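Local coordinates for CdiI (Burkholderia pseudomallei 1026a, PDB 4G6V), which binds the CdiA-CT toxin, a tRNase of contact-dependent growth inhibition, and probably neutralises it as the cognate immunity protein, at residues Ile3-Tyr8 against Ile93-Glu98; Cys7-Asp12 against Ser60-Ser65; Ile11-Ala16 against Val40-Phe45; His54-Glu59 against Gly88-Ile93. All coordinates share one frame; numbering follows the deposited sequence.

Contact 1: Ile3-Tyr8 against Ile93-Glu98; sequences IDLFCY and ILQDNE
Leu5, Phe6 and Cys7 pair with Gln95, Leu94 and Ile93 as antiparallel neighbours in the interior of the sheet, where strand 4-9 meets strand 91-95 just before the chain turns back into strand 99-100. Phe6 and Leu94 form the hydrogen-bonded pair: Phe6 N reaches Leu94 O at 2.8 Å, and Leu94 N returns a bond to Phe6 O. Leu94 O also accepts from Asn97 N, the two donors coming from opposite faces of its plane. Asp96 and Asn97 both have left-handed helical backbone angles, and the bond from Glu98 N to Gln95 O closes the hairpin turn. The pairing outlasts the strand because Asp96 N donates to Asp4 O, while Asp4 N reaches Asp96 OD1 at 2.9 Å from above the carboxylate plane. Lys121 of the toxin chain forms salt bridges with Asp96 OD1 and with Asp4 OD2, which probably offsets the repulsion of the two acids; Asp4 OD1 is hydrogen-bonded to Ser65 OG. On the face of Leu5 and Cys7, which helix 75-84 covers, Leu5 CD2 packs on Gln95 CG at 3.7 Å and Leu5 CB lies 4.0 Å from Ile93 CG2. On the other face, Asn97 lays its side chain over the Phe6 ring, amide and ring planes 19° apart. Its ND2 is hydrogen-bonded to Thr117 of the toxin chain and Phe6 packs on the same threonine, so the stack is part of the toxin interface. Asn97 CB sits over the centre of the ring, 3.6 Å from the Phe6 centroid and 10° off the normal, a CH-pi contact.

Contact 2: Cys7-Asp12 against Ser60-Ser65; sequences CYLSID and SFFLVS
Leu9 and Ser60 form a hydrogen-bonded antiparallel pair at one end of the junction between strands 4-9 and 60-66, and Cys7 with Phe62 forms the next such pair. Leu9 N donates to Ser60 O at 2.9 Å; the return bond from Ser60 N to Leu9 O is weak. Followed outward, the Leu9 side chain first sets CB 3.4 Å from Ser60 OG, then CG a little farther from the same oxygen. Its CD1 reaches past OG to the edge of the Phe62 ring, in the ring plane and 3.9 Å from Phe62 CE2. That ring offers a face to Cys7: Phe62 CG stands between its own backbone N and carbonyl carbon (chi1 70°), and Cys7 CB lies over the face toward the rim, 3.5 Å from Phe62 CZ. Cys7 SG meets the same ring obliquely as a sulfur-aromatic contact, 4.2 Å from the centroid, and also touches Val64 CG2. Helix 13-26 packs on this face, with Ala16 against Leu9 and Leu20 against Phe62. On the opposite face of the sheet, Tyr8 and Phe61 lie side by side pointing the same way, yet their planes are 73° apart, a T-shaped pair with the edge of Phe61 toward the face of Tyr8. Leu47 of helix 45-53 touches both side chains. Ser60 OG donates to Ile11 O at 2.8 Å, from above the carbonyl plane. The chemistry is thus divided: apolar and aromatic side chains meet on both faces of this strand pair, while the buried serine hydroxyl is satisfied by a backbone carbonyl where strand 4-9 gives way to the next helix.

Contact 3: Ile11-Ala16 against Val40-Phe45; sequences IDRGAA and VRDADF
Arg13 and Ala16, in the first turn of helix 13-26, pack against Val40 and Asp42 at the end of strand 35-42, the outermost strand on that side within this chain. Ala16 CB, on the inward side of the helix, lies 3.9 Å from Val40 CG1. The same methyl receives Arg13 CG, so Val40 CG1 touches two residues about one helical turn apart. Ser60 and Phe62 of the adjacent strand add to the surroundings of Val40, whose backbone N is held by Glu17 OE1 from the next turn of the helix. Arg13 runs outward from here. Its CG is anti to the backbone N (chi1 -179°), which sets it 3.5 Å from Val40 O; the chain then bends at chi3. Arg13 CB lies 3.3 Å from Asp42 OD1, and the guanidinium plane is turned 65° from the carboxylate. The opposite charges stay apart, Arg13 NE being 4.2 Å from Asp42 OD1, beyond a salt bridge, so any attraction is electrostatic and probably modest in this exposed place. A water joins the two segments instead: it donates to Asp42 OD1 and accepts a weak bond from Arg13 N at 2.8 Å. Since Asp12 is the N-cap residue, the water meets an amide of the first helical turn, where a nearby carboxylate would probably be favoured by the helix dipole. Strands 4-9 and 35-42 run parallel with strand 60-66 between them, so the helix belongs to a split beta-alpha-beta crossover, and the strand order 2-3-1-4, with helices 13-26 and 75-84 on one face, matches that of a ferredoxin-like fold.

Contact 4: His54-Glu59 against Gly88-Ile93; sequences HGLVAE and GGAILI
Leu56 and Leu92 bring their backbones no nearer than 7.0 Å between CA atoms, and no hydrogen bond links the irregular segment His54-Glu59 to Gly88-Ile93, so the contact is made through side chains, chiefly those of Leu56, Leu92 and His54. Leu56 spreads its two methyls over the start of strand 91-95. Its CG is anti to the backbone N (chi1 180°), on the side facing the strand; from there CD1 goes to Ala90 CB and CD2 to Leu92 CB at 3.8 Å. The two leucine side chains cross at a slant. Ala90 and Leu92, two residues apart, point toward the loop, whereas Ile91 between them turns to the other face, where Val83 of helix 75-84 packs on it. In the fold, the loop connects helix 45-53 to strand 60-66 and passes over the sheet face that carries Tyr8, opposite the face occupied by helices 13-26 and 75-84. Tyr8 touches Leu56, Ala58 and Leu92, extending this apolar patch toward the interior. At the other end of the contact, the isobutyl group of Leu92 meets His54 at about a right angle. Both Leu92 methyls approach His54 CB, CD2 the closer at 3.6 Å, and CD2 also comes near His54 CG. The imidazole is held from its own side of the contact: His54 ND1 is hydrogen-bonded to Ile50 O in the last turn of helix 45-53.

Contacts 1 and 2 share Cys7 and Tyr8 and use opposite edges of strand 4-9, their centres about 9 Å apart; Leu5 N to Val64 O, 2.8 Å, continues the pairing between them. Contact 3 lies about 6 Å from contact 2, centre to centre, and adds the next strand through Arg41 N and Phe61 O. Contact 4 meets contacts 1 and 2 at Tyr8 O, 2.9 Å from Leu92 N, and reaches contact 3 where Ala43 N lies 2.8 Å from Glu59 O. The toxin chain touches contact 1 most extensively, reaches contacts 2 and 3 by packing, and leaves contact 4 untouched, about 12 Å from contact 1 between centres.

Contact 1: Ile3-Tyr8 against Ile93-Glu98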
# COMPACT_ATOMS: atom_id res chain seq x y z
N ILE B 3 -3.38 -2.14 -2.26
CA ILE B 3 -3.41 -0.70 -2.51
C ILE B 3 -3.70 0.12 -1.26
O ILE B 3 -4.68 -0.10 -0.56
CB ILE B 3 -4.36 -0.34 -3.66
CG1 ILE B 3 -3.72 -0.73 -4.99
CG2 ILE B 3 -4.65 1.11 -3.67
CD1 ILE B 3 -4.69 -0.73 -6.17
N ASP B 4 -2.82 1.08 -0.98
CA ASP B 4 -2.93 1.86 0.23
C ASP B 4 -2.86 3.35 -0.05
O ASP B 4 -1.97 3.83 -0.76
CB ASP B 4 -1.82 1.46 1.23
CG ASP B 4 -2.02 0.06 1.79
OD1 ASP B 4 -3.19 -0.29 2.10
OD2 ASP B 4 -1.03 -0.70 1.92
N LEU B 5 -3.82 4.09 0.50
CA LEU B 5 -3.77 5.55 0.49
C LEU B 5 -3.00 6.04 1.71
O LEU B 5 -3.38 5.78 2.86
CB LEU B 5 -5.20 6.12 0.43
CG LEU B 5 -6.03 5.63 -0.78
CD1 LEU B 5 -7.45 6.17 -0.79
CD2 LEU B 5 -5.34 5.94 -2.11
N PHE B 6 -1.88 6.70 1.44
CA PHE B 6 -1.08 7.32 2.48
C PHE B 6 -1.63 8.71 2.71
O PHE B 6 -1.64 9.53 1.81
CB PHE B 6 0.37 7.43 2.02
CG PHE B 6 1.15 6.20 2.28
CD1 PHE B 6 2.28 6.24 3.07
CD2 PHE B 6 0.74 4.99 1.76
CE1 PHE B 6 3.00 5.07 3.33
CE2 PHE B 6 1.47 3.81 2.01
CZ PHE B 6 2.59 3.86 2.80
N CYS B 7 -2.09 8.99 3.92
CA CYS B 7 -2.80 10.22 4.19
C CYS B 7 -2.05 10.98 5.22
O CYS B 7 -1.92 10.54 6.34
CB CYS B 7 -4.20 9.91 4.73
SG CYS B 7 -5.22 8.96 3.57
N TYR B 8 -1.53 12.13 4.84
CA TYR B 8 -0.89 13.05 5.77
C TYR B 8 -1.80 14.21 6.16
O TYR B 8 -2.51 14.78 5.30
CB TYR B 8 0.39 13.60 5.16
CG TYR B 8 1.28 12.55 4.56
CD1 TYR B 8 2.48 12.22 5.16
CD2 TYR B 8 0.90 11.87 3.39
CE1 TYR B 8 3.30 11.25 4.61
CE2 TYR B 8 1.72 10.91 2.83
CZ TYR B 8 2.92 10.61 3.45
OH TYR B 8 3.75 9.65 2.91
N ILE B 93 -3.06 13.23 0.07
CA ILE B 93 -3.29 11.79 -0.12
C ILE B 93 -2.44 11.22 -1.25
O ILE B 93 -2.65 11.56 -2.41
CB ILE B 93 -4.76 11.46 -0.45
CG1 ILE B 93 -5.70 11.94 0.66
CG2 ILE B 93 -4.93 9.95 -0.70
CD1 ILE B 93 -7.17 11.66 0.36
N LEU B 94 -1.50 10.35 -0.91
CA LEU B 94 -0.70 9.68 -1.93
C LEU B 94 -1.06 8.18 -2.03
O LEU B 94 -0.84 7.38 -1.10
CB LEU B 94 0.79 9.86 -1.64
CG LEU B 94 1.36 11.26 -1.48
CD1 LEU B 94 2.87 11.21 -1.34
CD2 LEU B 94 1.02 12.13 -2.67
N GLN B 95 -1.61 7.78 -3.16
CA GLN B 95 -1.86 6.37 -3.39
C GLN B 95 -0.50 5.67 -3.42
O GLN B 95 0.40 6.06 -4.19
CB GLN B 95 -2.61 6.17 -4.68
CG GLN B 95 -3.16 4.79 -4.82
CD GLN B 95 -4.28 4.71 -5.82
OE1 GLN B 95 -5.02 5.68 -6.03
NE2 GLN B 95 -4.43 3.56 -6.45
N ASP B 96 -0.37 4.65 -2.57
CA ASP B 96 0.87 3.90 -2.39
C ASP B 96 2.07 4.81 -2.22
O ASP B 96 3.20 4.49 -2.63
CB ASP B 96 1.07 2.87 -3.51
CG ASP B 96 0.18 1.63 -3.34
OD1 ASP B 96 -0.13 1.27 -2.17
OD2 ASP B 96 -0.22 1.03 -4.38
N ASN B 97 1.81 5.96 -1.61
CA ASN B 97 2.85 6.90 -1.22
C ASN B 97 3.61 7.41 -2.43
O ASN B 97 4.77 7.82 -2.32
CB ASN B 97 3.80 6.23 -0.20
CG ASN B 97 4.34 7.20 0.84
OD1 ASN B 97 3.74 8.25 1.11
ND2 ASN B 97 5.48 6.87 1.42
N GLU B 98 2.95 7.40 -3.58
CA GLU B 98 3.55 7.81 -4.86
C GLU B 98 2.72 8.81 -5.63
O GLU B 98 3.22 9.85 -6.04
CB GLU B 98 3.80 6.60 -5.77
CG GLU B 98 4.93 5.74 -5.30
CD GLU B 98 5.16 4.53 -6.17
OE1 GLU B 98 5.87 3.62 -5.70
OE2 GLU B 98 4.65 4.48 -7.31

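Contact 2: Cys7-Asp12 against Ser60-Ser65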
# COMPACT_ATOMS: atom_id res chain seq x y z
N CYS B 7 -2.09 8.99 3.92
CA CYS B 7 -2.80 10.22 4.19
C CYS B 7 -2.05 10.98 5.22
O CYS B 7 -1.92 10.54 6.34
CB CYS B 7 -4.20 9.91 4.73
SG CYS B 7 -5.22 8.96 3.57
N TYR B 8 -1.53 12.13 4.84
CA TYR B 8 -0.89 13.05 5.77
C TYR B 8 -1.80 14.21 6.16
O TYR B 8 -2.51 14.78 5.30
CB TYR B 8 0.39 13.60 5.16
CG TYR B 8 1.28 12.55 4.56
CD1 TYR B 8 2.48 12.22 5.16
CD2 TYR B 8 0.90 11.87 3.39
CE1 TYR B 8 3.30 11.25 4.61
CE2 TYR B 8 1.72 10.91 2.83
CZ TYR B 8 2.92 10.61 3.45
OH TYR B 8 3.75 9.65 2.91
N LEU B 9 -1.77 14.57 7.44
CA LEU B 9 -2.60 15.63 7.97
C LEU B 9 -1.79 16.72 8.65
O LEU B 9 -0.76 16.46 9.26
CB LEU B 9 -3.63 15.08 8.96
CG LEU B 9 -4.71 14.13 8.46
CD1 LEU B 9 -5.51 13.60 9.63
CD2 LEU B 9 -5.63 14.82 7.45
N SER B 10 -2.27 17.95 8.55
CA SER B 10 -1.61 19.06 9.20
C SER B 10 -2.01 19.11 10.68
O SER B 10 -1.26 19.62 11.50
CB SER B 10 -1.95 20.37 8.49
OG SER B 10 -3.29 20.73 8.75
N ILE B 11 -3.18 18.54 11.01
CA ILE B 11 -3.67 18.52 12.40
C ILE B 11 -3.02 17.42 13.26
O ILE B 11 -2.40 16.50 12.74
CB ILE B 11 -5.21 18.41 12.48
CG1 ILE B 11 -5.71 17.13 11.82
CG2 ILE B 11 -5.85 19.57 11.77
CD1 ILE B 11 -7.18 16.89 11.99
N ASP B 12 -3.16 17.52 14.57
CA ASP B 12 -2.55 16.54 15.48
C ASP B 12 -3.32 15.22 15.53
O ASP B 12 -4.45 15.11 15.03
CB ASP B 12 -2.33 17.12 16.87
CG ASP B 12 -3.64 17.34 17.62
OD1 ASP B 12 -3.63 17.32 18.88
OD2 ASP B 12 -4.67 17.54 16.95
N SER B 60 0.22 14.44 11.71
CA SER B 60 -0.26 13.08 11.85
C SER B 60 -0.36 12.37 10.48
O SER B 60 -0.28 12.99 9.41
CB SER B 60 -1.59 13.05 12.62
OG SER B 60 -2.58 13.84 11.98
N PHE B 61 -0.49 11.06 10.53
CA PHE B 61 -0.52 10.23 9.34
C PHE B 61 -1.44 9.04 9.61
O PHE B 61 -1.51 8.53 10.73
CB PHE B 61 0.89 9.71 9.04
CG PHE B 61 0.91 8.59 8.06
CD1 PHE B 61 1.11 8.84 6.72
CD2 PHE B 61 0.68 7.29 8.47
CE1 PHE B 61 1.11 7.80 5.80
CE2 PHE B 61 0.69 6.24 7.56
CZ PHE B 61 0.90 6.49 6.23
N PHE B 62 -2.16 8.60 8.60
CA PHE B 62 -2.86 7.34 8.74
C PHE B 62 -3.00 6.69 7.37
O PHE B 62 -2.77 7.33 6.33
CB PHE B 62 -4.23 7.54 9.40
CG PHE B 62 -5.20 8.25 8.52
CD1 PHE B 62 -5.89 7.56 7.53
CD2 PHE B 62 -5.41 9.61 8.66
CE1 PHE B 62 -6.78 8.21 6.68
CE2 PHE B 62 -6.30 10.28 7.81
CZ PHE B 62 -6.98 9.57 6.81
N LEU B 63 -3.38 5.42 7.37
CA LEU B 63 -3.42 4.65 6.14
C LEU B 63 -4.85 4.21 5.85
O LEU B 63 -5.64 3.95 6.76
CB LEU B 63 -2.49 3.46 6.28
CG LEU B 63 -1.90 2.83 5.02
CD1 LEU B 63 -1.07 3.87 4.28
CD2 LEU B 63 -1.04 1.61 5.38
N VAL B 64 -5.19 4.17 4.56
CA VAL B 64 -6.47 3.61 4.10
C VAL B 64 -6.18 2.48 3.10
O VAL B 64 -5.65 2.71 2.03
CB VAL B 64 -7.38 4.67 3.43
CG1 VAL B 64 -8.73 4.08 3.05
CG2 VAL B 64 -7.60 5.82 4.36
N SER B 65 -6.52 1.25 3.48
CA SER B 65 -6.26 0.10 2.63
C SER B 65 -7.48 -0.29 1.83
O SER B 65 -8.61 -0.24 2.33
CB SER B 65 -5.83 -1.08 3.48
OG SER B 65 -4.52 -0.84 3.99

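Contact 3: Ile11-Ala16 against Val40-Phe45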
# COMPACT_ATOMS: atom_id res chain seq x y z
N ILE B 11 -3.18 18.54 11.01
CA ILE B 11 -3.67 18.52 12.40
C ILE B 11 -3.02 17.42 13.26
O ILE B 11 -2.40 16.50 12.74
CB ILE B 11 -5.21 18.41 12.48
CG1 ILE B 11 -5.71 17.13 11.82
CG2 ILE B 11 -5.85 19.57 11.77
CD1 ILE B 11 -7.18 16.89 11.99
N ASP B 12 -3.16 17.52 14.57
CA ASP B 12 -2.55 16.54 15.48
C ASP B 12 -3.32 15.22 15.53
O ASP B 12 -4.45 15.11 15.03
CB ASP B 12 -2.33 17.12 16.87
CG ASP B 12 -3.64 17.34 17.62
OD1 ASP B 12 -3.63 17.32 18.88
OD2 ASP B 12 -4.67 17.54 16.95
N ARG B 13 -2.69 14.22 16.13
CA ARG B 13 -3.20 12.85 16.09
C ARG B 13 -4.62 12.73 16.68
O ARG B 13 -5.54 12.24 16.02
CB ARG B 13 -2.22 11.92 16.78
CG ARG B 13 -2.64 10.49 16.77
CD ARG B 13 -1.99 9.75 17.89
NE ARG B 13 -2.26 10.41 19.16
CZ ARG B 13 -3.47 10.43 19.75
NH1 ARG B 13 -4.50 9.82 19.15
NH2 ARG B 13 -3.64 11.05 20.92
N GLY B 14 -4.78 13.21 17.91
CA GLY B 14 -6.07 13.16 18.60
C GLY B 14 -7.23 13.76 17.81
O GLY B 14 -8.28 13.13 17.65
N ALA B 15 -7.04 14.98 17.32
CA ALA B 15 -8.07 15.65 16.55
C ALA B 15 -8.37 14.87 15.27
O ALA B 15 -9.53 14.66 14.92
CB ALA B 15 -7.65 17.10 16.21
N ALA B 16 -7.30 14.45 14.60
CA ALA B 16 -7.41 13.66 13.38
C ALA B 16 -8.35 12.48 13.61
O ALA B 16 -9.24 12.19 12.80
CB ALA B 16 -6.03 13.17 12.94
N VAL B 40 -4.62 6.50 13.53
CA VAL B 40 -3.77 7.63 13.19
C VAL B 40 -2.54 7.62 14.07
O VAL B 40 -2.63 7.31 15.25
CB VAL B 40 -4.50 8.98 13.40
CG1 VAL B 40 -3.59 10.16 13.01
CG2 VAL B 40 -5.80 9.01 12.62
N ARG B 41 -1.38 7.94 13.50
CA ARG B 41 -0.17 8.13 14.28
C ARG B 41 0.43 9.51 14.10
O ARG B 41 0.04 10.25 13.21
CB ARG B 41 0.88 7.06 13.96
CG ARG B 41 1.55 7.19 12.62
CD ARG B 41 2.50 6.04 12.46
NE ARG B 41 1.85 4.83 12.99
CZ ARG B 41 2.48 3.75 13.45
NH1 ARG B 41 3.81 3.68 13.46
NH2 ARG B 41 1.76 2.73 13.89
N ASP B 42 1.34 9.88 14.99
CA ASP B 42 2.11 11.10 14.83
C ASP B 42 3.06 10.81 13.69
O ASP B 42 3.64 9.73 13.62
CB ASP B 42 2.90 11.45 16.10
CG ASP B 42 2.02 11.59 17.33
OD1 ASP B 42 0.99 12.30 17.26
OD2 ASP B 42 2.36 10.99 18.39
N ALA B 43 3.23 11.78 12.80
CA ALA B 43 4.18 11.64 11.72
C ALA B 43 5.59 11.73 12.26
O ALA B 43 5.91 12.66 12.97
CB ALA B 43 3.94 12.72 10.68
N ASP B 44 6.44 10.77 11.92
CA ASP B 44 7.86 10.88 12.22
C ASP B 44 8.58 11.72 11.15
O ASP B 44 7.94 12.29 10.26
CB ASP B 44 8.49 9.50 12.27
CG ASP B 44 8.47 8.82 10.91
OD1 ASP B 44 7.87 9.41 9.98
OD2 ASP B 44 9.06 7.72 10.77
N PHE B 45 9.90 11.76 11.23
CA PHE B 45 10.69 12.62 10.34
C PHE B 45 10.55 12.24 8.86
O PHE B 45 10.54 13.11 8.00
CB PHE B 45 12.17 12.64 10.74
CG PHE B 45 13.04 13.35 9.74
CD1 PHE B 45 13.29 14.71 9.85
CD2 PHE B 45 13.58 12.66 8.67
CE1 PHE B 45 14.07 15.37 8.90
CE2 PHE B 45 14.36 13.30 7.72
CZ PHE B 45 14.61 14.66 7.84
O HOH W 1 0.09 14.23 15.94

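Contact 4: His54-Glu59 against Gly88-Ile93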
# COMPACT_ATOMS: atom_id res chain seq x y z
N HIS B 54 5.38 17.73 -1.10
CA HIS B 54 4.09 17.99 -1.74
C HIS B 54 3.32 19.14 -1.10
O HIS B 54 2.09 19.17 -1.18
CB HIS B 54 3.23 16.74 -1.67
CG HIS B 54 3.89 15.52 -2.22
ND1 HIS B 54 4.73 14.72 -1.47
CD2 HIS B 54 3.83 14.94 -3.45
CE1 HIS B 54 5.16 13.71 -2.21
NE2 HIS B 54 4.62 13.83 -3.42
N GLY B 55 4.03 20.06 -0.46
CA GLY B 55 3.44 21.28 0.04
C GLY B 55 3.01 21.33 1.50
O GLY B 55 2.78 22.42 2.02
N LEU B 56 2.94 20.17 2.15
CA LEU B 56 2.26 20.06 3.45
C LEU B 56 3.19 19.78 4.61
O LEU B 56 4.09 18.93 4.52
CB LEU B 56 1.19 18.96 3.38
CG LEU B 56 0.37 18.67 4.63
CD1 LEU B 56 -0.90 19.48 4.61
CD2 LEU B 56 0.01 17.24 4.66
N VAL B 57 2.97 20.51 5.70
CA VAL B 57 3.58 20.25 7.01
C VAL B 57 2.72 19.24 7.79
O VAL B 57 1.67 19.59 8.35
CB VAL B 57 3.69 21.58 7.82
CG1 VAL B 57 4.48 21.38 9.11
CG2 VAL B 57 4.32 22.67 6.97
N ALA B 58 3.14 17.99 7.83
CA ALA B 58 2.33 16.94 8.45
C ALA B 58 2.63 16.78 9.94
O ALA B 58 3.79 16.79 10.35
CB ALA B 58 2.51 15.60 7.72
N GLU B 59 1.57 16.64 10.74
CA GLU B 59 1.71 16.29 12.16
C GLU B 59 1.26 14.87 12.42
O GLU B 59 1.85 14.16 13.23
CB GLU B 59 0.91 17.23 13.05
CG GLU B 59 1.41 18.67 13.00
CD GLU B 59 2.90 18.79 13.36
OE1 GLU B 59 3.41 17.96 14.15
OE2 GLU B 59 3.55 19.73 12.84
N GLY B 88 -11.35 21.31 8.90
CA GLY B 88 -10.50 22.16 9.73
C GLY B 88 -9.01 22.08 9.47
O GLY B 88 -8.21 22.59 10.27
N GLY B 89 -8.61 21.45 8.36
CA GLY B 89 -7.20 21.30 8.05
C GLY B 89 -6.88 20.77 6.66
O GLY B 89 -7.77 20.42 5.87
N ALA B 90 -5.59 20.70 6.37
CA ALA B 90 -5.10 20.24 5.08
C ALA B 90 -4.79 18.74 5.10
O ALA B 90 -4.34 18.18 6.12
CB ALA B 90 -3.85 21.03 4.71
N ILE B 91 -5.06 18.08 3.97
CA ILE B 91 -4.73 16.66 3.84
C ILE B 91 -4.04 16.38 2.52
O ILE B 91 -4.48 16.86 1.48
CB ILE B 91 -5.95 15.69 4.08
CG1 ILE B 91 -5.49 14.25 4.18
CG2 ILE B 91 -7.01 15.81 3.02
CD1 ILE B 91 -6.62 13.24 4.16
N LEU B 92 -2.94 15.65 2.56
CA LEU B 92 -2.31 15.19 1.32
C LEU B 92 -2.61 13.70 1.22
O LEU B 92 -2.47 12.98 2.21
CB LEU B 92 -0.81 15.46 1.38
CG LEU B 92 0.13 14.64 0.49
CD1 LEU B 92 -0.08 15.03 -0.94
CD2 LEU B 92 1.57 14.85 0.90
N ILE B 93 -3.06 13.23 0.07
CA ILE B 93 -3.29 11.79 -0.12
C ILE B 93 -2.44 11.22 -1.25
O ILE B 93 -2.65 11.56 -2.41
CB ILE B 93 -4.76 11.46 -0.45
CG1 ILE B 93 -5.70 11.94 0.66
CG2 ILE B 93 -4.93 9.95 -0.70
CD1 ILE B 93 -7.17 11.66 0.36